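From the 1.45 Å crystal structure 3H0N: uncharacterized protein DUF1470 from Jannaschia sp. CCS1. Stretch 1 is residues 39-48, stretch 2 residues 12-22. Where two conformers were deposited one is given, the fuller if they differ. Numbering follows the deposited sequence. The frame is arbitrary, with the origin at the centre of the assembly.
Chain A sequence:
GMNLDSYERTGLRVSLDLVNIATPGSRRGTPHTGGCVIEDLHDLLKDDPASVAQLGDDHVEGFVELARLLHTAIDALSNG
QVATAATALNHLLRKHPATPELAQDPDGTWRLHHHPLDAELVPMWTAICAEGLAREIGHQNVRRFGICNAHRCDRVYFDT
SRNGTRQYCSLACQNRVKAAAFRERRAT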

# COMPACT_ATOMS: atom_id res chain seq x y z
N GLU A 39 22.30 17.54 9.86
CA GLU A 39 22.79 16.23 10.33
C GLU A 39 21.65 15.27 10.75
O GLU A 39 21.74 14.05 10.54
CB GLU A 39 23.75 16.42 11.51
CG GLU A 39 25.10 17.03 11.13
CD GLU A 39 25.11 18.56 11.05
OE1 GLU A 39 24.09 19.23 11.29
OE2 GLU A 39 26.20 19.10 10.74
N ASP A 40 20.58 15.82 11.33
CA ASP A 40 19.42 15.05 11.72
C ASP A 40 18.76 14.47 10.48
O ASP A 40 18.29 13.32 10.49
CB ASP A 40 18.36 15.90 12.43
CG ASP A 40 18.83 16.48 13.76
OD1 ASP A 40 19.52 15.77 14.51
OD2 ASP A 40 18.50 17.63 14.05
N LEU A 41 18.75 15.24 9.40
CA LEU A 41 18.16 14.76 8.15
C LEU A 41 19.01 13.68 7.48
O LEU A 41 18.46 12.70 6.92
CB LEU A 41 17.89 15.92 7.21
CG LEU A 41 16.98 17.02 7.79
CD1 LEU A 41 16.79 18.11 6.71
CD2 LEU A 41 15.65 16.43 8.26
N HIS A 42 20.34 13.80 7.53
CA HIS A 42 21.18 12.74 6.99
C HIS A 42 20.91 11.39 7.67
O HIS A 42 20.85 10.34 7.02
CB HIS A 42 22.65 13.11 7.09
CG HIS A 42 23.11 14.03 5.99
ND1 HIS A 42 23.72 13.56 4.86
CD2 HIS A 42 23.02 15.37 5.85
CE1 HIS A 42 24.01 14.58 4.06
NE2 HIS A 42 23.58 15.69 4.63
N ASP A 43 20.69 11.41 8.97
CA ASP A 43 20.45 10.18 9.68
C ASP A 43 19.00 9.72 9.51
O ASP A 43 18.75 8.52 9.37
CB ASP A 43 20.79 10.34 11.15
CG ASP A 43 20.47 9.11 11.95
OD1 ASP A 43 21.08 8.06 11.68
OD2 ASP A 43 19.61 9.20 12.82
N LEU A 44 18.05 10.67 9.51
CA LEU A 44 16.66 10.36 9.26
C LEU A 44 16.40 9.61 7.95
O LEU A 44 15.61 8.65 7.89
CB LEU A 44 15.82 11.64 9.28
CG LEU A 44 14.32 11.49 9.05
CD1 LEU A 44 13.64 10.83 10.30
CD2 LEU A 44 13.67 12.83 8.75
N LEU A 45 17.06 10.08 6.89
CA LEU A 45 16.82 9.60 5.54
C LEU A 45 17.91 8.65 5.05
O LEU A 45 18.02 8.42 3.85
CB LEU A 45 16.73 10.78 4.57
CG LEU A 45 15.67 11.83 4.96
CD1 LEU A 45 15.68 13.00 3.96
CD2 LEU A 45 14.32 11.20 5.10
N LYS A 46 18.71 8.08 5.96
CA LYS A 46 19.87 7.24 5.57
C LYS A 46 19.51 6.05 4.69
O LYS A 46 20.34 5.56 3.93
CB LYS A 46 20.59 6.74 6.83
CG LYS A 46 19.76 5.73 7.66
CD LYS A 46 20.46 5.35 8.97
CE LYS A 46 19.79 4.12 9.59
N ASP A 47 18.28 5.55 4.76
CA ASP A 47 17.95 4.36 3.95
C ASP A 47 17.82 4.70 2.47
O ASP A 47 17.72 3.80 1.63
CB ASP A 47 16.67 3.68 4.47
CG ASP A 47 16.85 3.07 5.86
OD1 ASP A 47 18.00 2.83 6.28
OD2 ASP A 47 15.82 2.84 6.53
N ASP A 48 17.81 6.01 2.13
CA ASP A 48 17.73 6.47 0.75
C ASP A 48 18.96 7.28 0.38
O ASP A 48 19.02 8.51 0.58
CB ASP A 48 16.48 7.31 0.50
CG ASP A 48 16.36 7.71 -0.95
OD1 ASP A 48 16.99 7.06 -1.80
OD2 ASP A 48 15.63 8.66 -1.25
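Stretch 2 12-22: LRVSLDLVNIA

A single leucine does most of the packing in this contact: Leu44, near the C-terminal end of its helix, is a knob set into a hole formed by Val14, Asp17, Leu18 and Ile21 of the neighbouring helix. It gives up 105 Å² to stretch 2, the largest share of any residue here, out of 375 Å² buried in all when both sides are summed. The example illustrates a general principle of helix packing, that two helices need not touch along their whole length if one well-placed side chain fills a groove in the partner.

The frame is simple. Stretch 2 is helical throughout, from Leu12 to Ala22, and continues a helix begun earlier in the chain. It runs nearly antiparallel to helix 39-44, with 159° between the N-to-C directions and a closest axial approach of 10.9 Å. Such a separation leaves room for side chains between the backbones. The register follows from the direction: Asp40 lies opposite Ile21, their CA atoms 7.7 Å apart, whereas four residues later Leu44 CA is 6.7 Å from Val14 CA, so the chain ascends one helix as it descends the other.

The four walls of the hole follow the classic i, i+3, i+4, i+7 pattern, which places Val14, Asp17, Leu18 and Ile21 on one side of the helix. The CA-to-CB bond of Leu44 points sideways, but its t, p rotamer brings the end of the side chain closer to stretch 2. Its CD1 reaches deep, 3.5 Å from Asp17 CB, 3.7 Å from Leu18 N and 3.9 Å from Val14 O. The knob therefore rests against helix backbone as well as side chains. Leu44 CG lies 4.1 Å from Val14 CG1, Leu44 CD2 lies 4.0 Å from Leu18 CB, and Leu44 CD1 meets Ile21 CD1 at 4.2 Å. One residue on, Leu45 leaves helical phi/psi; its CA-to-CB bond points away, yet its side chain bends back far enough for CD2 to come within 4.3 Å of Val14 CG1.

Polar groups border this apolar centre. Toward the start of stretch 1, Asp40 contributes a van der Waals contact, with OD2 3.9 Å from CG2 of Ile21. Beyond the helix, the type I turn from Leu45 to Asp48 presents Asp47 to Arg13, whose extended side chain bends at chi3 (p) to meet it. Asp47 OD2 and Arg13 NH2 form a salt bridge at 3.1 Å, but the N-H...acceptor angle of 127° makes the hydrogen bond weak, so charge attraction is served better than hydrogen-bond direction. Water 1 supplements the pair, accepting from Arg13 NE at 2.8 Å and donating weakly to Asp47 OD2 at 3.3 Å. Water 2 donates to Asp17 OD2 at 2.8 Å and to Leu44 O at 2.9 Å, linking the backbone of the knob residue to a residue that helps form its hole.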

# COMPACT_ATOMS: atom_id res chain seq x y z
N LEU A 12 5.81 5.36 7.64
CA LEU A 12 5.46 5.33 9.07
C LEU A 12 6.66 5.60 9.94
O LEU A 12 6.63 6.44 10.89
CB LEU A 12 4.82 3.96 9.45
CG LEU A 12 4.49 3.71 10.92
CD1 LEU A 12 3.44 4.73 11.41
CD2 LEU A 12 3.99 2.28 11.10
N ARG A 13 7.77 4.92 9.65
CA ARG A 13 8.98 5.03 10.46
C ARG A 13 9.56 6.43 10.40
O ARG A 13 9.91 7.01 11.44
CB ARG A 13 10.02 4.03 9.95
CG ARG A 13 11.35 4.08 10.65
CD ARG A 13 12.33 3.05 10.14
NE ARG A 13 12.71 3.15 8.73
CZ ARG A 13 12.20 2.41 7.70
NH1 ARG A 13 11.20 1.55 7.83
NH2 ARG A 13 12.74 2.60 6.50
N VAL A 14 9.68 6.98 9.21
CA VAL A 14 10.26 8.31 9.06
C VAL A 14 9.33 9.34 9.71
O VAL A 14 9.79 10.28 10.34
CB VAL A 14 10.53 8.62 7.59
CG1 VAL A 14 10.86 10.09 7.35
CG2 VAL A 14 11.68 7.76 7.05
N SER A 15 8.01 9.15 9.60
CA SER A 15 7.06 10.09 10.23
C SER A 15 7.30 10.16 11.75
O SER A 15 7.42 11.24 12.32
CB SER A 15 5.61 9.64 10.02
OG SER A 15 5.19 9.80 8.68
N LEU A 16 7.39 9.00 12.37
CA LEU A 16 7.61 8.92 13.83
C LEU A 16 8.93 9.55 14.20
O LEU A 16 9.01 10.35 15.14
CB LEU A 16 7.56 7.48 14.32
CG LEU A 16 6.22 6.77 14.13
CD1 LEU A 16 6.40 5.24 14.26
CD2 LEU A 16 5.14 7.25 15.12
N ASP A 17 9.98 9.17 13.49
CA ASP A 17 11.32 9.66 13.78
C ASP A 17 11.44 11.19 13.58
O ASP A 17 12.07 11.87 14.40
CB ASP A 17 12.36 8.97 12.91
CG ASP A 17 12.63 7.53 13.32
OD1 ASP A 17 12.16 7.11 14.39
OD2 ASP A 17 13.36 6.87 12.54
N LEU A 18 10.81 11.69 12.53
CA LEU A 18 10.88 13.12 12.20
C LEU A 18 10.13 13.91 13.27
O LEU A 18 10.64 14.92 13.78
CB LEU A 18 10.29 13.37 10.80
CG LEU A 18 10.12 14.86 10.47
CD1 LEU A 18 11.43 15.65 10.51
CD2 LEU A 18 9.44 14.93 9.11
N VAL A 19 8.94 13.46 13.63
CA VAL A 19 8.19 14.14 14.70
C VAL A 19 9.00 14.12 15.98
O VAL A 19 9.06 15.12 16.71
CB VAL A 19 6.82 13.47 14.86
CG1 VAL A 19 6.16 13.82 16.22
CG2 VAL A 19 5.93 13.84 13.64
N ASN A 20 9.65 12.99 16.31
CA ASN A 20 10.34 12.87 17.58
C ASN A 20 11.61 13.72 17.62
O ASN A 20 12.00 14.20 18.68
CB ASN A 20 10.58 11.42 17.93
CG ASN A 20 9.32 10.76 18.46
OD1 ASN A 20 8.44 11.44 19.00
ND2 ASN A 20 9.22 9.44 18.31
N ILE A 21 12.23 13.96 16.47
CA ILE A 21 13.35 14.88 16.40
C ILE A 21 12.88 16.33 16.55
O ILE A 21 13.38 17.09 17.40
CB ILE A 21 14.10 14.76 15.05
CG1 ILE A 21 14.79 13.42 14.97
CG2 ILE A 21 15.12 15.92 14.90
CD1 ILE A 21 15.16 13.00 13.52
N ALA A 22 11.92 16.73 15.75
CA ALA A 22 11.69 18.14 15.51
C ALA A 22 10.65 18.76 16.42
O ALA A 22 10.66 19.99 16.61
CB ALA A 22 11.32 18.40 14.04
O HOH W 1 14.71 5.08 8.71
O HOH W 2 14.23 7.05 9.86